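Local coordinates for protein MstE (Scytonema sp. PCC 10023, PDB 6SBF) that probably catalyses, as a single-domain class II terpene cyclase, the cyclisation of a linear isoprenoid chain during merosterol assembly, at residues E37-N40 against W44-D47; G57-T62 against E86-R91; T62-T67 against S349-A354; Q298-P301 against W305-S308. The protein carries 1 engineered substitution. All coordinates share one frame; numbering follows the deposited sequence.

Contact 1 (E37-N40 against W44-D47); sequences EARN and WWQD
The carbonyl oxygen of Trp44 is gripped from several directions: Asn40 N donates to Trp44 O over 2.9 Å, water 1 gives it a longer bond, and Arg39 CA brings a C-H to within 3.3 Å of Trp44 O. The same water donates to Ala38 O and accepts from Gln46 N, bridging the two limbs of the loop. The Asn40 side chain returns toward Trp44-Asp47, because its CG lies between the backbone N and the carbonyl carbon (chi1 72°). That places Asn40 OD1 3.0 Å from Trp44 N, which approaches from above the amide plane in a rather bent bond; Gly43 N is a further donor to this oxygen. The other arm, Asn40 ND2, reaches Gln46 OE1 at 3.2 Å, meeting it almost perpendicular to the C=O bond, with the two amide planes turned 62° apart. Beside this polar lattice, Arg39 runs alongside Trp45. Its CG sits over one face of the five-membered ring, 3.7 Å from the centroid, a CH-pi contact, and CD follows over the rim of the six-membered ring. Arg39 NE bonds to Leu36 O, and Trp45 NE1 to Leu35 O, fastening both groups to the end of helix 18-37. The side chain laid on the indole, the glycine before the tryptophans and the preceding helix resemble a QW motif of the squalene-hopene cyclase family, with Arg39 where glutamine is usual.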
loop_
_atom_site.group_PDB
_atom_site.type_symbol
_atom_site.label_atom_id
_atom_site.label_comp_id
_atom_site.label_asym_id
_atom_site.label_seq_id
_atom_site.Cartn_x
_atom_site.Cartn_y
_atom_site.Cartn_z
ATOM N N GLU A 37 12.989 -8.240 -13.288
ATOM C CA GLU A 37 13.954 -7.537 -14.185
ATOM C C GLU A 37 14.170 -6.081 -13.751
ATOM O O GLU A 37 15.231 -5.518 -14.025
ATOM C CB GLU A 37 13.498 -7.635 -15.639
ATOM C CG GLU A 37 14.406 -6.935 -16.626
ATOM C CD GLU A 37 15.844 -7.373 -16.636
ATOM O OE1 GLU A 37 16.706 -6.532 -16.979
ATOM O OE2 GLU A 37 16.097 -8.547 -16.310
ATOM N N ALA A 38 13.183 -5.480 -13.105
ATOM C CA ALA A 38 13.180 -4.032 -12.788
ATOM C C ALA A 38 14.042 -3.712 -11.580
ATOM O O ALA A 38 14.256 -2.527 -11.305
ATOM C CB ALA A 38 11.748 -3.538 -12.591
ATOM N N ARG A 39 14.576 -4.684 -10.849
ATOM C CA ARG A 39 15.492 -4.444 -9.710
ATOM C C ARG A 39 16.780 -3.779 -10.225
ATOM O O ARG A 39 17.217 -4.072 -11.378
ATOM C CB ARG A 39 15.789 -5.777 -9.008
ATOM C CG ARG A 39 14.572 -6.357 -8.337
ATOM C CD ARG A 39 14.825 -7.716 -7.739
ATOM N NE ARG A 39 15.060 -8.721 -8.755
ATOM C CZ ARG A 39 15.475 -9.941 -8.520
ATOM N NH1 ARG A 39 15.694 -10.718 -9.563
ATOM N NH2 ARG A 39 15.602 -10.351 -7.267
ATOM N N ASN A 40 17.394 -2.984 -9.358
ATOM C CA ASN A 40 18.659 -2.288 -9.712
ATOM C C ASN A 40 19.876 -3.202 -9.465
ATOM O O ASN A 40 19.697 -4.370 -9.177
ATOM C CB ASN A 40 18.720 -0.934 -9.009
ATOM C CG ASN A 40 18.966 -0.966 -7.515
ATOM O OD1 ASN A 40 19.289 -2.030 -6.961
ATOM N ND2 ASN A 40 18.737 0.172 -6.832
ATOM N N TRP A 44 17.617 -3.830 -5.314
ATOM C CA TRP A 44 16.436 -3.105 -4.781
ATOM C C TRP A 44 15.367 -2.920 -5.853
ATOM O O TRP A 44 15.689 -2.640 -7.004
ATOM C CB TRP A 44 16.877 -1.718 -4.298
ATOM C CG TRP A 44 17.794 -1.696 -3.123
ATOM C CD1 TRP A 44 19.148 -1.522 -3.142
ATOM C CD2 TRP A 44 17.444 -1.797 -1.740
ATOM N NE1 TRP A 44 19.656 -1.521 -1.870
ATOM C CE2 TRP A 44 18.622 -1.688 -0.985
ATOM C CE3 TRP A 44 16.247 -2.048 -1.074
ATOM C CZ2 TRP A 44 18.626 -1.757 0.400
ATOM C CZ3 TRP A 44 16.243 -2.111 0.297
ATOM C CH2 TRP A 44 17.422 -1.965 1.029
ATOM N N TRP A 45 14.104 -2.894 -5.422
ATOM C CA TRP A 45 13.047 -2.199 -6.160
ATOM C C TRP A 45 13.000 -0.719 -5.754
ATOM O O TRP A 45 13.045 -0.421 -4.568
ATOM C CB TRP A 45 11.705 -2.854 -5.835
ATOM C CG TRP A 45 11.519 -4.198 -6.469
ATOM C CD1 TRP A 45 11.393 -4.469 -7.788
ATOM C CD2 TRP A 45 11.375 -5.466 -5.799
ATOM N NE1 TRP A 45 11.250 -5.822 -8.007
ATOM C CE2 TRP A 45 11.219 -6.437 -6.797
ATOM C CE3 TRP A 45 11.356 -5.872 -4.455
ATOM C CZ2 TRP A 45 11.102 -7.799 -6.475
ATOM C CZ3 TRP A 45 11.246 -7.223 -4.123
ATOM C CH2 TRP A 45 11.081 -8.163 -5.141
ATOM N N GLN A 46 13.014 0.129 -6.772
ATOM C CA GLN A 46 13.012 1.576 -6.574
ATOM C C GLN A 46 11.772 2.176 -7.228
ATOM O O GLN A 46 11.395 1.795 -8.318
ATOM C CB GLN A 46 14.201 2.220 -7.281
ATOM C CG GLN A 46 15.536 1.902 -6.671
ATOM C CD GLN A 46 16.636 2.616 -7.430
ATOM O OE1 GLN A 46 16.970 2.217 -8.520
ATOM N NE2 GLN A 46 17.129 3.688 -6.881
ATOM N N ASP A 47 11.204 3.193 -6.565
ATOM C CA ASP A 47 10.099 3.945 -7.204
ATOM C C ASP A 47 9.907 5.222 -6.424
ATOM O O ASP A 47 10.322 5.336 -5.302
ATOM C CB ASP A 47 8.809 3.143 -7.338
ATOM C CG ASP A 47 8.172 3.206 -8.713
ATOM O OD1 ASP A 47 8.358 4.287 -9.390
ATOM O OD2 ASP A 47 7.455 2.262 -9.109
HETATM O O HOH W 1 14.235 -0.896 -9.191
#

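Contact 2 (G57-T62 against E86-R91); sequences GDEWVT and ELLKIR
Asp58, Glu59 and Arg91 form a salt-bridge network, the chief polar bond between the start of helix 59-69 and the end of helix 75-90. Arg91 takes Asp58 end-on with two nitrogens: NH1 lies 2.9 Å from Asp58 OD1 and NH2 3.1 Å from Asp58 OD2, the latter bond nearly straight at 172°. Both meet their oxygens from above the carboxylate plane, and the carboxylate and guanidinium planes stand 58° apart. Arg91 NH1 also donates to Glu59 OE2 at 2.8 Å, this time on the anti lone pair and within the guanidinium plane. One nitrogen therefore serves two acids, and a bend at chi2 (-71°) turns the arginine chain along Glu59 so that its guanidinium edge faces both. Glu59 is itself shared, since its OE1 pairs with Arg94 and accepts from Gly100 N. Replacing Arg91 by a methionine would probably leave the buried carboxylate of Asp58 without its countercharge and set the end of Glu59 less firmly.

The van der Waals part is smaller. Leu88 CD2 rests 4.0 Å from Glu59 CB and touches the backbone carbonyl of that residue, while CB, CG and CD of Arg91 pass close to the Glu59 carboxylate. Leu88 continues onto Leu118 of helix 109-121. The two helices form an antiparallel hairpin of the alpha6-alpha6 barrel; here the C-terminal end of the second is salt-bridged to the N-terminal end of the first.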
loop_
_atom_site.group_PDB
_atom_site.type_symbol
_atom_site.label_atom_id
_atom_site.label_comp_id
_atom_site.label_asym_id
_atom_site.label_seq_id
_atom_site.Cartn_x
_atom_site.Cartn_y
_atom_site.Cartn_z
ATOM N N GLY A 57 12.695 6.349 -3.874
ATOM C CA GLY A 57 12.431 5.372 -2.794
ATOM C C GLY A 57 13.101 4.014 -3.068
ATOM O O GLY A 57 13.128 3.568 -4.202
ATOM N N ASP A 58 13.552 3.381 -1.975
ATOM C CA ASP A 58 14.075 2.000 -2.136
ATOM C C ASP A 58 13.668 1.102 -0.958
ATOM O O ASP A 58 12.949 0.134 -1.224
ATOM C CB ASP A 58 15.583 1.988 -2.443
ATOM C CG ASP A 58 16.556 2.691 -1.533
ATOM O OD1 ASP A 58 16.273 2.952 -0.362
ATOM O OD2 ASP A 58 17.706 2.967 -2.007
ATOM N N GLU A 59 14.021 1.435 0.279
ATOM C CA GLU A 59 13.667 0.543 1.415
ATOM C C GLU A 59 12.162 0.337 1.424
ATOM O O GLU A 59 11.679 -0.776 1.540
ATOM C CB GLU A 59 14.116 1.130 2.746
ATOM C CG GLU A 59 15.611 1.278 2.888
ATOM C CD GLU A 59 16.090 2.020 4.108
ATOM O OE1 GLU A 59 15.431 1.975 5.167
ATOM O OE2 GLU A 59 17.191 2.675 4.009
ATOM N N TRP A 60 11.383 1.444 1.379
ATOM C CA TRP A 60 9.922 1.353 1.438
ATOM C C TRP A 60 9.382 0.569 0.240
ATOM O O TRP A 60 8.543 -0.340 0.381
ATOM C CB TRP A 60 9.365 2.767 1.503
ATOM C CG TRP A 60 7.900 2.832 1.213
ATOM C CD1 TRP A 60 6.898 2.102 1.755
ATOM C CD2 TRP A 60 7.262 3.729 0.310
ATOM N NE1 TRP A 60 5.685 2.505 1.276
ATOM C CE2 TRP A 60 5.888 3.491 0.363
ATOM C CE3 TRP A 60 7.767 4.718 -0.527
ATOM C CZ2 TRP A 60 4.969 4.256 -0.355
ATOM C CZ3 TRP A 60 6.849 5.467 -1.224
ATOM C CH2 TRP A 60 5.482 5.225 -1.175
ATOM N N VAL A 61 9.794 0.920 -0.959
ATOM C CA VAL A 61 9.282 0.318 -2.195
ATOM C C VAL A 61 9.613 -1.171 -2.177
ATOM O O VAL A 61 8.740 -2.002 -2.528
ATOM C CB VAL A 61 9.846 1.014 -3.431
ATOM C CG1 VAL A 61 9.439 0.290 -4.683
ATOM C CG2 VAL A 61 9.354 2.441 -3.475
ATOM N N THR A 62 10.797 -1.543 -1.733
ATOM C CA THR A 62 11.222 -2.974 -1.691
ATOM C C THR A 62 10.416 -3.740 -0.641
ATOM O O THR A 62 10.007 -4.871 -0.929
ATOM C CB THR A 62 12.733 -3.003 -1.495
ATOM O OG1 THR A 62 13.364 -2.539 -2.686
ATOM C CG2 THR A 62 13.254 -4.391 -1.204
ATOM N N GLU A 86 17.597 -9.473 3.024
ATOM C CA GLU A 86 19.037 -9.273 3.271
ATOM C C GLU A 86 19.443 -7.820 2.969
ATOM O O GLU A 86 20.233 -7.244 3.751
ATOM C CB GLU A 86 19.860 -10.251 2.423
ATOM C CG GLU A 86 19.744 -11.683 2.896
ATOM C CD GLU A 86 20.178 -12.027 4.323
ATOM O OE1 GLU A 86 21.146 -11.420 4.815
ATOM O OE2 GLU A 86 19.524 -12.919 4.945
ATOM N N LEU A 87 18.894 -7.225 1.901
ATOM C CA LEU A 87 19.171 -5.789 1.612
ATOM C C LEU A 87 18.670 -4.900 2.763
ATOM O O LEU A 87 19.400 -3.994 3.191
ATOM C CB LEU A 87 18.512 -5.389 0.287
ATOM C CG LEU A 87 19.180 -6.040 -0.939
ATOM C CD1 LEU A 87 18.382 -5.716 -2.203
ATOM C CD2 LEU A 87 20.605 -5.583 -1.119
ATOM N N LEU A 88 17.464 -5.170 3.242
ATOM C CA LEU A 88 16.913 -4.408 4.352
ATOM C C LEU A 88 17.774 -4.530 5.606
ATOM O O LEU A 88 17.994 -3.551 6.340
ATOM C CB LEU A 88 15.459 -4.795 4.579
ATOM C CG LEU A 88 14.493 -4.254 3.533
ATOM C CD1 LEU A 88 13.195 -4.983 3.588
ATOM C CD2 LEU A 88 14.286 -2.775 3.616
ATOM N N LYS A 89 18.270 -5.736 5.900
ATOM C CA LYS A 89 19.125 -5.904 7.103
ATOM C C LYS A 89 20.416 -5.095 7.022
ATOM O O LYS A 89 20.897 -4.671 8.081
ATOM C CB LYS A 89 19.425 -7.381 7.331
ATOM C CG LYS A 89 18.239 -8.138 7.918
ATOM C CD LYS A 89 18.589 -9.528 8.362
ATOM C CE LYS A 89 19.042 -10.402 7.222
ATOM N NZ LYS A 89 19.365 -11.732 7.730
ATOM N N ILE A 90 20.932 -4.896 5.802
ATOM C CA ILE A 90 22.166 -4.101 5.647
ATOM C C ILE A 90 21.887 -2.616 5.879
ATOM O O ILE A 90 22.815 -1.889 6.209
ATOM C CB ILE A 90 22.817 -4.410 4.285
ATOM C CG1 ILE A 90 23.370 -5.832 4.328
ATOM C CG2 ILE A 90 23.848 -3.422 3.890
ATOM C CD1 ILE A 90 23.612 -6.435 2.947
ATOM N N ARG A 91 20.627 -2.154 5.764
ATOM C CA ARG A 91 20.203 -0.762 6.088
ATOM C C ARG A 91 19.987 -0.674 7.599
ATOM O O ARG A 91 18.823 -0.576 8.074
ATOM C CB ARG A 91 18.990 -0.359 5.260
ATOM C CG ARG A 91 19.227 -0.234 3.771
ATOM C CD ARG A 91 20.078 0.985 3.414
ATOM N NE ARG A 91 20.323 1.075 1.999
ATOM C CZ ARG A 91 19.501 1.660 1.127
ATOM N NH1 ARG A 91 18.426 2.349 1.504
ATOM N NH2 ARG A 91 19.787 1.600 -0.156
#

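Contact 3 (T62-T67 against S349-A354); sequences TAYVGT and SIFTTA
The rings of Tyr64 and Phe351 lie face on face in an offset stack, their centroids 3.7 Å apart and their planes only 6° from parallel. The long directions of the two side chains cross at about a right angle, which lays Phe351 CZ over the middle of the tyrosine ring and Tyr64 CE1 over the middle of the phenylalanine ring. The nearest atoms, Tyr64 CD1 and Phe351 CE2, are 3.3 Å apart, a tight fit. Tyr64 also meets Trp114 edge-to-face, Phe351 meets the ring of Trp60, and Phe266 touches both partners of the stack. Each residue has CG trans to its backbone N (chi1 179° in Tyr64), which brings the two rings together at one side of the helix pair. The phenol tip is fixed by a hydrogen bond between Tyr64 OH and Thr355 OG1. With a leucine in place of Tyr64, Phe351 would probably lose its flat neighbour and be freer to turn, and Thr355 would be short of one hydroxyl partner.

Next to the stack, Val65 packs on two methyl groups: its CG2 is 3.7 Å from Ile350 CG2 and 3.8 Å from Ala354 CB. The short Ala354 lets the backbones come close, with Val65 CA and Ala354 CA 5.6 Å apart. No hydrogen bond spans the two segments. The helices run nearly parallel, at 21° with axes 9.5 Å apart, consistent with neighbouring inner helices of the alpha6-alpha6 barrel; helix 59-69 meets the last helix, 350-363, and so probably helps close the ring.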
loop_
_atom_site.group_PDB
_atom_site.type_symbol
_atom_site.label_atom_id
_atom_site.label_comp_id
_atom_site.label_asym_id
_atom_site.label_seq_id
_atom_site.Cartn_x
_atom_site.Cartn_y
_atom_site.Cartn_z
ATOM N N THR A 62 10.797 -1.543 -1.733
ATOM C CA THR A 62 11.222 -2.974 -1.691
ATOM C C THR A 62 10.416 -3.740 -0.641
ATOM O O THR A 62 10.007 -4.871 -0.929
ATOM C CB THR A 62 12.733 -3.003 -1.495
ATOM O OG1 THR A 62 13.364 -2.539 -2.686
ATOM C CG2 THR A 62 13.254 -4.391 -1.204
ATOM N N ALA A 63 10.207 -3.156 0.512
ATOM C CA ALA A 63 9.398 -3.810 1.573
ATOM C C ALA A 63 7.986 -4.055 1.026
ATOM O O ALA A 63 7.376 -5.131 1.253
ATOM C CB ALA A 63 9.407 -2.980 2.838
ATOM N N TYR A 64 7.398 -3.023 0.379
ATOM C CA TYR A 64 6.035 -3.112 -0.159
ATOM C C TYR A 64 5.960 -4.177 -1.254
ATOM O O TYR A 64 5.084 -5.038 -1.252
ATOM C CB TYR A 64 5.580 -1.743 -0.618
ATOM C CG TYR A 64 4.201 -1.712 -1.225
ATOM C CD1 TYR A 64 3.967 -1.893 -2.566
ATOM C CD2 TYR A 64 3.110 -1.473 -0.409
ATOM C CE1 TYR A 64 2.709 -1.769 -3.141
ATOM C CE2 TYR A 64 1.841 -1.365 -0.976
ATOM C CZ TYR A 64 1.627 -1.488 -2.329
ATOM O OH TYR A 64 0.375 -1.365 -2.889
ATOM N N VAL A 65 6.827 -4.064 -2.240
ATOM C CA VAL A 65 6.800 -4.993 -3.396
ATOM C C VAL A 65 7.048 -6.424 -2.884
ATOM O O VAL A 65 6.377 -7.330 -3.377
ATOM C CB VAL A 65 7.777 -4.560 -4.483
ATOM C CG1 VAL A 65 7.888 -5.609 -5.564
ATOM C CG2 VAL A 65 7.367 -3.235 -5.093
ATOM N N GLY A 66 8.012 -6.583 -2.005
ATOM C CA GLY A 66 8.272 -7.936 -1.485
ATOM C C GLY A 66 7.049 -8.479 -0.795
ATOM O O GLY A 66 6.689 -9.653 -1.022
ATOM N N THR A 67 6.358 -7.665 0.006
ATOM C CA THR A 67 5.134 -8.131 0.679
ATOM C C THR A 67 4.093 -8.494 -0.387
ATOM O O THR A 67 3.382 -9.529 -0.256
ATOM C CB THR A 67 4.645 -7.062 1.671
ATOM O OG1 THR A 67 5.619 -6.834 2.685
ATOM C CG2 THR A 67 3.334 -7.484 2.328
ATOM N N SER A 349 6.472 2.381 -12.451
ATOM C CA SER A 349 5.298 1.482 -12.513
ATOM C C SER A 349 5.511 0.229 -11.646
ATOM O O SER A 349 4.688 -0.700 -11.783
ATOM C CB SER A 349 4.906 1.114 -13.925
ATOM O OG SER A 349 4.805 2.246 -14.791
ATOM N N ILE A 350 6.540 0.211 -10.802
ATOM C CA ILE A 350 6.824 -1.000 -10.007
ATOM C C ILE A 350 5.795 -1.099 -8.866
ATOM O O ILE A 350 5.215 -2.181 -8.643
ATOM C CB ILE A 350 8.262 -0.912 -9.503
ATOM C CG1 ILE A 350 9.231 -1.152 -10.674
ATOM C CG2 ILE A 350 8.497 -1.910 -8.365
ATOM C CD1 ILE A 350 10.698 -0.836 -10.315
ATOM N N PHE A 351 5.509 0.019 -8.206
ATOM C CA PHE A 351 4.573 0.024 -7.065
ATOM C C PHE A 351 3.198 -0.397 -7.584
ATOM O O PHE A 351 2.533 -1.266 -6.955
ATOM C CB PHE A 351 4.586 1.405 -6.414
ATOM C CG PHE A 351 4.114 1.443 -4.979
ATOM C CD1 PHE A 351 2.771 1.581 -4.650
ATOM C CD2 PHE A 351 5.031 1.279 -3.957
ATOM C CE1 PHE A 351 2.420 1.686 -3.316
ATOM C CE2 PHE A 351 4.672 1.368 -2.636
ATOM C CZ PHE A 351 3.355 1.609 -2.308
ATOM N N THR A 352 2.712 0.184 -8.676
ATOM C CA THR A 352 1.401 -0.179 -9.238
ATOM C C THR A 352 1.390 -1.645 -9.667
ATOM O O THR A 352 0.438 -2.347 -9.366
ATOM C CB THR A 352 1.025 0.772 -10.400
ATOM O OG1 THR A 352 0.909 2.130 -9.953
ATOM C CG2 THR A 352 -0.305 0.379 -11.004
ATOM N N THR A 353 2.381 -2.043 -10.438
ATOM C CA THR A 353 2.385 -3.414 -10.970
ATOM C C THR A 353 2.373 -4.453 -9.834
ATOM O O THR A 353 1.651 -5.440 -9.950
ATOM C CB THR A 353 3.591 -3.575 -11.906
ATOM O OG1 THR A 353 3.409 -2.708 -13.038
ATOM C CG2 THR A 353 3.672 -4.984 -12.453
ATOM N N ALA A 354 3.158 -4.223 -8.805
ATOM C CA ALA A 354 3.160 -5.173 -7.680
ATOM C C ALA A 354 1.777 -5.251 -7.041
ATOM O O ALA A 354 1.349 -6.332 -6.628
ATOM C CB ALA A 354 4.226 -4.764 -6.698
#

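Contact 4 (Q298-P301 against W305-S308); sequences QQRP and WVSS
Gln299 lies along the indole of Trp305 for its whole length. Its CA begins the overlap, 3.8 Å from the centroid of the five-membered ring in a CH-pi contact, and CB stands 3.7 Å from Trp305 NE1. CG then moves out over the six-membered ring, 3.7 Å from Trp305 CZ2, followed by CD above the same atom. At the tip NE2 comes to 3.5 Å from Trp305 CH2, with the amide only 10° off the ring plane. With CG trans to the backbone N (chi1 -168°) and chi2 extended, the chain can follow the ring. Its ends are held by Ser27 at OE1 and Gly303 O at NE2, while Trp305 NE1 bonds to Leu295 O.

Farther along, the guanidinium of Arg300 sets one face on Val306 CA, 3.8 Å from CZ; its NH2 is held by Ser304 and Ser349. Water 2 links Gln298 O to Val306 N, and water 3 links Arg300 NH1 to Ser307 N. With no direct hydrogen bond between the segments, this loop, whose Gln299, Gly303 and Trp305 fit a QW motif of the family, coheres through a side chain laid flat on the indole and bridging waters, with Gln299, Arg300 and Trp305 NE1 finding polar partners in surrounding residues.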
loop_
_atom_site.group_PDB
_atom_site.type_symbol
_atom_site.label_atom_id
_atom_site.label_comp_id
_atom_site.label_asym_id
_atom_site.label_seq_id
_atom_site.Cartn_x
_atom_site.Cartn_y
_atom_site.Cartn_z
ATOM N N GLN A 298 -5.941 -4.198 -19.412
ATOM C CA GLN A 298 -5.112 -2.982 -19.219
ATOM C C GLN A 298 -3.632 -3.290 -19.186
ATOM O O GLN A 298 -2.847 -2.370 -19.246
ATOM C CB GLN A 298 -5.538 -2.208 -17.975
ATOM C CG GLN A 298 -6.972 -1.680 -18.049
ATOM C CD GLN A 298 -7.156 -0.689 -19.184
ATOM O OE1 GLN A 298 -6.410 0.240 -19.293
ATOM N NE2 GLN A 298 -8.130 -0.908 -20.046
ATOM N N GLN A 299 -3.242 -4.556 -19.002
ATOM C CA GLN A 299 -1.796 -4.845 -18.842
ATOM C C GLN A 299 -1.058 -4.413 -20.110
ATOM O O GLN A 299 -1.536 -4.659 -21.221
ATOM C CB GLN A 299 -1.625 -6.337 -18.585
ATOM C CG GLN A 299 -0.209 -6.690 -18.118
ATOM C CD GLN A 299 -0.111 -8.150 -17.679
ATOM O OE1 GLN A 299 -0.988 -8.953 -18.026
ATOM N NE2 GLN A 299 0.909 -8.445 -16.876
ATOM N N ARG A 300 0.121 -3.829 -19.917
ATOM C CA ARG A 300 1.013 -3.436 -21.024
ATOM C C ARG A 300 1.805 -4.643 -21.530
ATOM O O ARG A 300 1.977 -5.665 -20.866
ATOM C CB ARG A 300 1.937 -2.307 -20.559
ATOM C CG ARG A 300 1.114 -1.073 -20.182
ATOM C CD ARG A 300 1.823 0.236 -20.110
ATOM N NE ARG A 300 2.644 0.150 -18.931
ATOM C CZ ARG A 300 3.159 1.201 -18.302
ATOM N NH1 ARG A 300 2.933 2.428 -18.777
ATOM N NH2 ARG A 300 3.939 0.994 -17.266
ATOM N N PRO A 301 2.358 -4.559 -22.766
ATOM C CA PRO A 301 3.062 -5.686 -23.371
ATOM C C PRO A 301 4.262 -6.182 -22.558
ATOM O O PRO A 301 4.565 -7.363 -22.620
ATOM C CB PRO A 301 3.573 -5.129 -24.694
ATOM C CG PRO A 301 2.489 -4.160 -25.046
ATOM C CD PRO A 301 2.119 -3.485 -23.743
ATOM N N TRP A 305 1.584 -2.556 -15.429
ATOM C CA TRP A 305 0.374 -1.732 -15.593
ATOM C C TRP A 305 0.816 -0.257 -15.507
ATOM O O TRP A 305 1.799 0.058 -14.849
ATOM C CB TRP A 305 -0.690 -2.032 -14.532
ATOM C CG TRP A 305 -1.477 -3.259 -14.805
ATOM C CD1 TRP A 305 -2.656 -3.343 -15.440
ATOM C CD2 TRP A 305 -1.085 -4.624 -14.513
ATOM N NE1 TRP A 305 -3.029 -4.620 -15.639
ATOM C CE2 TRP A 305 -2.105 -5.433 -15.034
ATOM C CE3 TRP A 305 -0.032 -5.235 -13.846
ATOM C CZ2 TRP A 305 -2.088 -6.841 -14.923
ATOM C CZ3 TRP A 305 -0.010 -6.614 -13.698
ATOM C CH2 TRP A 305 -1.035 -7.391 -14.227
ATOM N N VAL A 306 0.033 0.630 -16.136
ATOM C CA VAL A 306 0.158 2.115 -16.094
ATOM C C VAL A 306 0.272 2.567 -14.638
ATOM O O VAL A 306 -0.604 2.250 -13.844
ATOM C CB VAL A 306 -0.995 2.776 -16.888
ATOM C CG1 VAL A 306 -1.020 4.268 -16.746
ATOM C CG2 VAL A 306 -0.943 2.405 -18.363
ATOM N N SER A 307 1.269 3.386 -14.320
ATOM C CA SER A 307 1.433 4.021 -13.006
ATOM C C SER A 307 0.176 4.764 -12.604
ATOM O O SER A 307 -0.327 5.611 -13.392
ATOM C CB SER A 307 2.548 4.935 -13.018
ATOM O OG SER A 307 3.723 4.240 -13.391
ATOM N N SER A 308 -0.275 4.507 -11.389
ATOM C CA SER A 308 -1.410 5.246 -10.808
ATOM C C SER A 308 -1.343 5.284 -9.304
ATOM O O SER A 308 -2.357 5.559 -8.663
ATOM C CB SER A 308 -2.754 4.750 -11.358
ATOM O OG SER A 308 -2.926 3.360 -11.075
HETATM O O HOH W 2 -2.387 -0.378 -17.358
HETATM O O HOH W 3 2.967 4.439 -16.522
#

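Contact 3 is the most central, its centre about 8 Å from the chain centre, and wholly apolar; contact 4 is at the surface and contact 1 partly buried, and both include water bridges. Those two are counterparts: each follows a long helix and lays a polar side chain on a tryptophan, but contact 1 adds direct hydrogen bonds that contact 4 lacks. Contact 2, buried yet charged, shares Thr62 and helix 59-69 with contact 3. The start of helix 350-363 and Ser349 just before it join the others: Asp47 of contact 1 binds Ile350 N, and Ser349 binds Ser307 and Arg300 of contact 4. Contacts 2 and 4 do not touch, their centres about 25 Å apart.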